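PDB 2YZK: orotate phosphoribosyltransferase from Aeropyrum pernix, which catalyses the magnesium-dependent transfer of a ribosyl phosphate group from 5-phosphoribose 1-diphosphate to orotate, giving orotidine monophosphate in pyrimidine biosynthesis. Local coordinates for the interface of chains A and B. Sequence-based numbering; all coordinates share one arbitrary frame. Chains: chain A/B, Orotate phosphoribosyltransferase.

The interface of chains A and B. Residues chain A 67, 70, 86, 88, 101; chain B 32, 67-68.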
# COMPACT_ATOMS: atom_id res chain seq x y z
N THR A 67 -6.66 -2.64 -0.48
CA THR A 67 -5.72 -1.64 -0.94
C THR A 67 -5.59 -0.52 0.08
O THR A 67 -4.49 -0.11 0.38
CB THR A 67 -6.09 -1.07 -2.32
OG1 THR A 67 -6.32 -2.13 -3.25
CG2 THR A 67 -4.95 -0.23 -2.83
N LEU A 70 -3.50 -1.00 2.92
CA LEU A 70 -2.09 -1.25 2.60
C LEU A 70 -1.10 -0.15 2.97
O LEU A 70 -0.07 -0.43 3.58
CB LEU A 70 -1.95 -1.62 1.11
CG LEU A 70 -0.60 -2.18 0.68
CD1 LEU A 70 -0.12 -3.26 1.64
CD2 LEU A 70 -0.73 -2.74 -0.73
N TYR A 86 0.32 -8.71 3.04
CA TYR A 86 -0.99 -8.19 2.71
C TYR A 86 -1.78 -9.14 1.85
O TYR A 86 -1.22 -10.00 1.16
CB TYR A 86 -0.90 -6.81 2.04
CG TYR A 86 -0.19 -6.74 0.70
CD1 TYR A 86 -0.90 -6.89 -0.49
CD2 TYR A 86 1.17 -6.44 0.63
CE1 TYR A 86 -0.26 -6.73 -1.72
CE2 TYR A 86 1.81 -6.28 -0.60
CZ TYR A 86 1.09 -6.43 -1.77
OH TYR A 86 1.71 -6.23 -2.98
N ARG A 88 -5.02 -9.29 -0.94
CA ARG A 88 -5.87 -8.52 -1.83
C ARG A 88 -7.06 -9.33 -2.30
O ARG A 88 -6.98 -10.55 -2.45
CB ARG A 88 -5.08 -8.06 -3.06
CG ARG A 88 -4.71 -9.18 -4.01
CD ARG A 88 -4.40 -8.65 -5.40
NE ARG A 88 -3.13 -7.94 -5.48
CZ ARG A 88 -2.72 -7.26 -6.55
NH1 ARG A 88 -3.48 -7.20 -7.63
NH2 ARG A 88 -1.54 -6.66 -6.55
N GLU A 101 0.77 -11.89 0.29
CA GLU A 101 1.83 -11.21 -0.44
C GLU A 101 2.86 -10.66 0.54
O GLU A 101 2.51 -10.12 1.58
CB GLU A 101 1.23 -10.11 -1.32
CG GLU A 101 0.32 -10.70 -2.40
CD GLU A 101 -0.34 -9.66 -3.29
OE1 GLU A 101 0.38 -8.99 -4.07
OE2 GLU A 101 -1.58 -9.53 -3.22
N ARG B 32 7.65 -8.21 -4.12
CA ARG B 32 6.81 -8.19 -2.93
C ARG B 32 7.40 -9.02 -1.80
O ARG B 32 7.23 -8.70 -0.62
CB ARG B 32 5.42 -8.74 -3.28
CG ARG B 32 4.66 -7.91 -4.30
CD ARG B 32 3.42 -8.65 -4.76
NE ARG B 32 3.77 -9.96 -5.30
CZ ARG B 32 2.92 -10.80 -5.88
NH1 ARG B 32 1.64 -10.46 -6.00
NH2 ARG B 32 3.34 -11.97 -6.34
N THR B 67 -0.87 -1.95 -6.96
CA THR B 67 -0.73 -2.17 -5.52
C THR B 67 0.69 -2.50 -5.08
O THR B 67 1.05 -2.23 -3.94
CB THR B 67 -1.69 -3.27 -5.00
OG1 THR B 67 -1.20 -4.56 -5.37
CG2 THR B 67 -3.09 -3.07 -5.57
N GLY B 68 1.22 -2.96 -6.23
CA GLY B 68 2.63 -3.34 -6.22
C GLY B 68 3.62 -2.32 -5.69
O GLY B 68 4.44 -2.62 -4.82
O HOH W 1 4.00 -4.56 -3.26
O HOH W 2 0.42 -6.39 -5.18
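A:Tyr86 pushes its ring toward chain B until the phenol oxygen OH lies 3.5 Å from CD of B:Arg32, whose guanidinium plane is turned 69° from the ring. Within chain A the ring is sandwiched: CD2 of A:Leu70 sits over the centre of one face and CB of A:Glu101 over the centre of the other, which should restrict rotation of the ring, whose hydroxyl points toward chain B. Water 2 lies at the ring edge, in plane, 2.6 Å from A:Tyr86 OH. The A:Arg88 guanidinium carries the methyl CG2 of B:Thr67 over one face, offset toward the rim. Between these groups A:Glu101 is shared by two arginines. Its OE1 takes a salt-bridging hydrogen bond from B:Arg32 NH1 (2.7 Å), which arrives from above the carboxylate plane, 55° out of it; its OE2 receives A:Arg88 NE on the syn lone pair at 3.2 Å. The carboxylate probably offsets the mutual repulsion of the two guanidinium groups. The bend of B:Arg32 at chi3 (-56°) brings NH1 round to OE1. Water 2 also touches A:Glu101 OE1, 2.8 Å away, and lies near B:Thr67 OG1 and A:Arg88 NH2; the latter two approach each other too closely for their contact to be more than doubtful. Water 1 links A:Tyr86 OH to the carbonyl O of B:Gly68. This patch belongs to the two-fold interface of the homodimer: strand 84-87 and the loop residues A:Arg88 and A:Glu101 face B:Arg32 on 3-10 helix 31-36 and the loop after strand 61-65, where B:Thr67 follows a cis peptide. A:Arg88 is a predicted 5-phosphoribose 1-diphosphate-binding residue, suggesting that the patch borders an active site shared between subunits.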